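Local coordinates for protein Endonuclease/exonuclease/phosphatase (Beutenbergia cavernae DSM 12333, PDB 4RUW) that belongs to the endonuclease/exonuclease/phosphatase family, pairing a DNase I-like domain that binds a zinc ion with an immunoglobulin-like C-terminal domain, at residues 97-102 / 109-114; 416-421 / 433-438. All blocks are in the same frame, centred on the assembly; numbering follows the deposited sequence. Where two conformers were deposited one is given.

Overall arrangement
From the N terminus the chain first builds the DNase I-like domain, and interaction 1 comes early in it: strand 91-98 runs out past His98, turns through a short zinc-binding loop and returns at Asp109 to start helix 110-118, so that the contact closes a short loop, with six residues between the two segments. Interaction 2 comes at the C-terminal end, in the immunoglobulin-like domain, where strands 418-424 and 430-437 form a hairpin whose open end is held by 416-421 and 433-438. The two contacts follow in series, neither nesting nor crossing. They lie on opposite sides of the chain's centre, their own centres about 51 Å apart, and each ties together parts of its own domain.

Interaction 1 (97-102 / 109-114); sequences VHRDAP and DQPARL. With ZN (zinc ion), chain B.
His98 and Gln110 hold each other through two hydrogen bonds. The side-chain oxygen Gln110 OE1 takes His98 N at 2.9 Å, in its carbonyl plane and on a lone pair, with a nearly straight N-H angle of 168°. In return Gln110 N donates to His98 O at 3.1 Å. Gln110 CG stands anti to its own carbonyl carbon (chi1 -54°) and passes close to His98 O; from there the extended chain carries the amide to the strand. Its NE2 leaves the contact for Thr65 O and Glu77 OE2.

Packing is close on the buried side: Val97 CG1 lies 3.8 Å from Gln110 CB and also touches Pro111 CD and Leu114 CD1. The solvent side is looser. Arg99 and Asp109 run side by side, their carboxylate and guanidinium planes almost perpendicular, and Arg99 NH1 stays 4.8 Å from Asp109 OD1. Water 1 bridges them, accepting from Arg99 NH1 and donating to Asp109 OD1 at 2.6 Å. The same OD1 makes the N-cap bond with Ala112 N (3.2 Å), met from above the carboxylate plane.

On the strand side, His98 ND1 and Asp100 OD2 bind the zinc ion, the latter at 1.9 Å; His107 and His137 complete the site. Asp100 OD1 is held by Ser146 N. The contact thus joins the end of strand 91-98, flanked by strand 146-153, to the first turn of helix 110-118, whose Leu114 packs on helix 77-87.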
loop_
_atom_site.group_PDB
_atom_site.type_symbol
_atom_site.label_atom_id
_atom_site.label_comp_id
_atom_site.label_asym_id
_atom_site.label_seq_id
_atom_site.Cartn_x
_atom_site.Cartn_y
_atom_site.Cartn_z
ATOM N N VAL A 97 -9.202 4.896 13.828
ATOM C CA VAL A 97 -9.616 4.312 15.082
ATOM C C VAL A 97 -9.457 5.394 16.147
ATOM O O VAL A 97 -8.362 5.932 16.322
ATOM C CB VAL A 97 -8.736 3.084 15.450
ATOM C CG1 VAL A 97 -9.267 2.423 16.714
ATOM C CG2 VAL A 97 -8.660 2.087 14.300
ATOM N N HIS A 98 -10.548 5.738 16.829
ATOM C CA HIS A 98 -10.493 6.801 17.830
ATOM C C HIS A 98 -10.307 6.264 19.237
ATOM O O HIS A 98 -10.730 5.152 19.569
ATOM C CB HIS A 98 -11.734 7.702 17.793
ATOM C CG HIS A 98 -11.687 8.731 16.703
ATOM N ND1 HIS A 98 -12.503 9.848 16.716
ATOM C CD2 HIS A 98 -10.928 8.802 15.588
ATOM C CE1 HIS A 98 -12.225 10.571 15.628
ATOM N NE2 HIS A 98 -11.289 9.960 14.938
ATOM N N ARG A 99 -9.659 7.072 20.064
ATOM C CA ARG A 99 -9.606 6.810 21.482
ATOM C C ARG A 99 -9.990 8.123 22.150
ATOM O O ARG A 99 -9.166 9.034 22.283
ATOM C CB ARG A 99 -8.215 6.330 21.892
ATOM C CG ARG A 99 -8.105 5.985 23.366
ATOM C CD ARG A 99 -7.072 4.906 23.614
ATOM N NE ARG A 99 -5.703 5.398 23.514
ATOM C CZ ARG A 99 -4.629 4.616 23.589
ATOM N NH1 ARG A 99 -4.770 3.307 23.749
ATOM N NH2 ARG A 99 -3.415 5.134 23.495
ATOM N N ASP A 100 -11.265 8.229 22.520
ATOM C CA ASP A 100 -11.863 9.495 22.948
ATOM C C ASP A 100 -12.326 9.449 24.394
ATOM O O ASP A 100 -12.897 8.451 24.831
ATOM C CB ASP A 100 -13.121 9.821 22.138
ATOM C CG ASP A 100 -12.875 9.989 20.658
ATOM O OD1 ASP A 100 -11.735 10.299 20.219
ATOM O OD2 ASP A 100 -13.868 9.820 19.911
ATOM N N ALA A 101 -12.127 10.552 25.110
ATOM C CA ALA A 101 -12.767 10.777 26.401
ATOM C C ALA A 101 -14.271 11.007 26.168
ATOM O O ALA A 101 -14.689 11.253 25.042
ATOM C CB ALA A 101 -12.130 11.994 27.075
ATOM N N PRO A 102 -15.094 10.927 27.230
ATOM C CA PRO A 102 -16.530 11.179 27.052
ATOM C C PRO A 102 -16.840 12.607 26.617
ATOM O O PRO A 102 -16.091 13.528 26.947
ATOM C CB PRO A 102 -17.104 10.927 28.451
ATOM C CG PRO A 102 -16.152 9.995 29.081
ATOM C CD PRO A 102 -14.794 10.402 28.572
ATOM N N ASP A 109 -13.281 4.346 23.776
ATOM C CA ASP A 109 -11.973 3.716 23.625
ATOM C C ASP A 109 -12.070 2.598 22.584
ATOM O O ASP A 109 -12.227 1.419 22.920
ATOM C CB ASP A 109 -11.512 3.159 24.977
ATOM C CG ASP A 109 -10.048 2.741 24.990
ATOM O OD1 ASP A 109 -9.473 2.469 23.914
ATOM O OD2 ASP A 109 -9.480 2.658 26.100
ATOM N N GLN A 110 -11.974 2.959 21.310
ATOM C CA GLN A 110 -12.158 1.952 20.265
ATOM C C GLN A 110 -11.087 0.855 20.240
ATOM O O GLN A 110 -11.422 -0.302 20.004
ATOM C CB GLN A 110 -12.346 2.594 18.887
ATOM C CG GLN A 110 -13.460 3.624 18.874
ATOM C CD GLN A 110 -13.907 3.959 17.476
ATOM O OE1 GLN A 110 -13.142 4.501 16.676
ATOM N NE2 GLN A 110 -15.156 3.636 17.166
ATOM N N PRO A 111 -9.806 1.199 20.485
ATOM C CA PRO A 111 -8.830 0.101 20.506
ATOM C C PRO A 111 -9.153 -0.937 21.585
ATOM O O PRO A 111 -9.031 -2.136 21.331
ATOM C CB PRO A 111 -7.506 0.816 20.813
ATOM C CG PRO A 111 -7.708 2.194 20.294
ATOM C CD PRO A 111 -9.140 2.513 20.579
ATOM N N ALA A 112 -9.586 -0.494 22.761
ATOM C CA ALA A 112 -9.917 -1.431 23.825
ATOM C C ALA A 112 -11.135 -2.268 23.450
ATOM O O ALA A 112 -11.191 -3.465 23.734
ATOM C CB ALA A 112 -10.152 -0.696 25.125
ATOM N N ARG A 113 -12.116 -1.645 22.805
ATOM C CA ARG A 113 -13.318 -2.367 22.417
ATOM C C ARG A 113 -13.020 -3.405 21.326
ATOM O O ARG A 113 -13.495 -4.542 21.381
ATOM C CB ARG A 113 -14.404 -1.382 21.981
ATOM C CG ARG A 113 -15.697 -2.031 21.524
ATOM C CD ARG A 113 -16.281 -2.975 22.559
ATOM N NE ARG A 113 -17.616 -3.397 22.143
ATOM C CZ ARG A 113 -18.198 -4.538 22.495
ATOM N NH1 ARG A 113 -17.572 -5.396 23.290
ATOM N NH2 ARG A 113 -19.408 -4.819 22.037
ATOM N N LEU A 114 -12.224 -3.016 20.335
ATOM C CA LEU A 114 -11.841 -3.952 19.285
ATOM C C LEU A 114 -11.025 -5.115 19.857
ATOM O O LEU A 114 -11.231 -6.267 19.488
ATOM C CB LEU A 114 -11.096 -3.245 18.153
ATOM C CG LEU A 114 -11.951 -2.314 17.299
ATOM C CD1 LEU A 114 -11.060 -1.378 16.494
ATOM C CD2 LEU A 114 -12.855 -3.148 16.385
HETATM ZN ZN ZN B . -13.927 10.236 18.046
HETATM O O HOH W 1 -6.996 1.725 24.312
#

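Interaction 2 (416-421 / 433-438); sequences GARLEA and SRTETL
Arg418 to Ala421 and Arg434 to Thr437 pair antiparallel, the strand axes 4.6 Å apart at closest, with Leu419-Glu436 and Ala421-Arg434 as hydrogen-bonded pairs and Arg418-Thr437 and Glu420-Thr435 as non-hydrogen-bonded ones. Leu419 N to Glu436 O, at 2.9 Å, is typical of the ladder, and Leu438 N adds one more bond, to Ala417 O.

Arg418, Glu420, Thr435 and Thr437 share one face of the sheet. Arg418 CG sits between the backbone N and the carbonyl carbon (chi1 58°), and the chain bends again at chi2 and chi3. The guanidinium lies under Thr437 CG2, a methyl 3.6 Å above the centre of its plane, while in that plane Arg418 NH2 donates to Gly416 O at 2.6 Å and NE adds a weak bond to the same oxygen. In one of its two conformers Thr435 rests CG2 against Arg418 CG. Glu420, extended with CG anti to the backbone N (chi1 180°), reaches Ser433, whose OG donates to Glu420 OE2 at 2.6 Å on the anti side of the carboxylate. Glu420 OE1 pairs with Arg384 and receives a weak bond from water 3.

On the other face Leu419 packs on Val340 and Leu353. Leu438 sets CD1 against Ala417 CB (3.8 Å) and CD2 against Leu419 CB. Glu436 and Arg434 turn their polar ends to Arg338 and to the carbonyls of Leu341 and Gly343.

The chemistry implies a divided edge of the immunoglobulin-like sandwich. One face is polar, joined across the strands by the Ser433-Glu420 hydrogen bond, with Arg418 fixed by its own segment's backbone. The other packs leucine and alanine against strand 334-342 of the opposing sheet, where Glu436 finds its salt-bridge partner and Arg434 its backbone acceptors.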
loop_
_atom_site.group_PDB
_atom_site.type_symbol
_atom_site.label_atom_id
_atom_site.label_comp_id
_atom_site.label_asym_id
_atom_site.label_seq_id
_atom_site.Cartn_x
_atom_site.Cartn_y
_atom_site.Cartn_z
ATOM N N GLY A 416 28.323 -8.823 -15.302
ATOM C CA GLY A 416 28.172 -7.800 -16.322
ATOM C C GLY A 416 26.755 -7.659 -16.850
ATOM O O GLY A 416 26.515 -6.912 -17.798
ATOM N N ALA A 417 25.815 -8.379 -16.242
ATOM C CA ALA A 417 24.416 -8.284 -16.644
ATOM C C ALA A 417 23.855 -6.885 -16.403
ATOM O O ALA A 417 24.343 -6.138 -15.553
ATOM C CB ALA A 417 23.578 -9.324 -15.913
ATOM N N ARG A 418 22.828 -6.526 -17.161
ATOM C CA ARG A 418 22.173 -5.245 -16.964
ATOM C C ARG A 418 20.677 -5.376 -17.200
ATOM O O ARG A 418 20.220 -6.292 -17.890
ATOM C CB ARG A 418 22.774 -4.180 -17.879
ATOM C CG ARG A 418 22.683 -4.529 -19.346
ATOM C CD ARG A 418 23.928 -4.084 -20.079
ATOM N NE ARG A 418 25.132 -4.707 -19.537
ATOM C CZ ARG A 418 26.316 -4.105 -19.489
ATOM N NH1 ARG A 418 26.448 -2.865 -19.940
ATOM N NH2 ARG A 418 27.366 -4.738 -18.985
ATOM N N LEU A 419 19.924 -4.454 -16.614
ATOM C CA LEU A 419 18.483 -4.428 -16.761
ATOM C C LEU A 419 18.097 -3.142 -17.472
ATOM O O LEU A 419 18.532 -2.055 -17.079
ATOM C CB LEU A 419 17.811 -4.492 -15.389
ATOM C CG LEU A 419 16.283 -4.423 -15.378
ATOM C CD1 LEU A 419 15.699 -5.596 -16.147
ATOM C CD2 LEU A 419 15.733 -4.395 -13.956
ATOM N N GLU A 420 17.307 -3.282 -18.531
ATOM C CA GLU A 420 16.805 -2.160 -19.309
ATOM C C GLU A 420 15.296 -2.058 -19.121
ATOM O O GLU A 420 14.602 -3.073 -19.098
ATOM C CB GLU A 420 17.146 -2.353 -20.797
ATOM C CG GLU A 420 16.661 -1.226 -21.711
ATOM C CD GLU A 420 17.123 -1.380 -23.154
ATOM O OE1 GLU A 420 17.668 -2.447 -23.507
ATOM O OE2 GLU A 420 16.941 -0.428 -23.938
ATOM N N ALA A 421 14.794 -0.837 -18.966
ATOM C CA ALA A 421 13.357 -0.599 -18.977
ATOM C C ALA A 421 13.066 0.472 -20.014
ATOM O O ALA A 421 13.686 1.539 -20.010
ATOM C CB ALA A 421 12.866 -0.154 -17.610
ATOM N N SER A 433 14.446 4.859 -22.965
ATOM C CA SER A 433 15.164 3.685 -22.498
ATOM C C SER A 433 16.085 4.066 -21.350
ATOM O O SER A 433 16.718 5.125 -21.371
ATOM C CB SER A 433 15.982 3.075 -23.636
ATOM O OG SER A 433 16.791 2.006 -23.174
ATOM N N ARG A 434 16.159 3.194 -20.354
ATOM C CA ARG A 434 17.033 3.376 -19.206
ATOM C C ARG A 434 17.656 2.019 -18.897
ATOM O O ARG A 434 16.937 1.012 -18.846
ATOM C CB ARG A 434 16.195 3.884 -18.029
ATOM C CG ARG A 434 16.923 4.100 -16.750
ATOM C CD ARG A 434 16.025 4.764 -15.721
ATOM N NE ARG A 434 15.811 6.183 -16.009
ATOM C CZ ARG A 434 14.715 6.699 -16.563
ATOM N NH1 ARG A 434 13.688 5.922 -16.900
ATOM N NH2 ARG A 434 14.639 8.008 -16.775
ATOM N N THR A 435 18.965 1.991 -18.685
ATOM C CA THR A 435 19.663 0.747 -18.408
ATOM C C THR A 435 20.584 0.911 -17.203
ATOM O O THR A 435 21.222 1.960 -17.040
ATOM C CB THR A 435 20.504 0.288 -19.630
ATOM O OG1 THR A 435 19.673 0.254 -20.794
ATOM C CG2 THR A 435 21.105 -1.095 -19.390
ATOM N N GLU A 436 20.635 -0.115 -16.353
ATOM C CA GLU A 436 21.513 -0.110 -15.190
ATOM C C GLU A 436 22.179 -1.479 -15.067
ATOM O O GLU A 436 21.503 -2.513 -15.144
ATOM C CB GLU A 436 20.713 0.189 -13.916
ATOM C CG GLU A 436 20.038 1.562 -13.909
ATOM C CD GLU A 436 19.124 1.780 -12.718
ATOM O OE1 GLU A 436 19.356 1.148 -11.663
ATOM O OE2 GLU A 436 18.160 2.574 -12.851
ATOM N N THR A 437 23.498 -1.502 -14.886
ATOM C CA THR A 437 24.179 -2.766 -14.613
ATOM C C THR A 437 23.807 -3.266 -13.224
ATOM O O THR A 437 23.403 -2.490 -12.361
ATOM C CB THR A 437 25.709 -2.637 -14.709
ATOM O OG1 THR A 437 26.142 -1.486 -13.975
ATOM C CG2 THR A 437 26.145 -2.507 -16.157
ATOM N N LEU A 438 23.936 -4.574 -13.022
ATOM C CA LEU A 438 23.601 -5.189 -11.746
ATOM C C LEU A 438 24.859 -5.472 -10.928
ATOM O O LEU A 438 25.960 -5.037 -11.276
ATOM C CB LEU A 438 22.866 -6.513 -11.978
ATOM C CG LEU A 438 21.771 -6.531 -13.038
ATOM C CD1 LEU A 438 21.279 -7.950 -13.269
ATOM C CD2 LEU A 438 20.619 -5.626 -12.641
HETATM O O HOH W 2 26.507 -6.230 -13.979
HETATM O O HOH W 3 20.414 -2.036 -22.777
#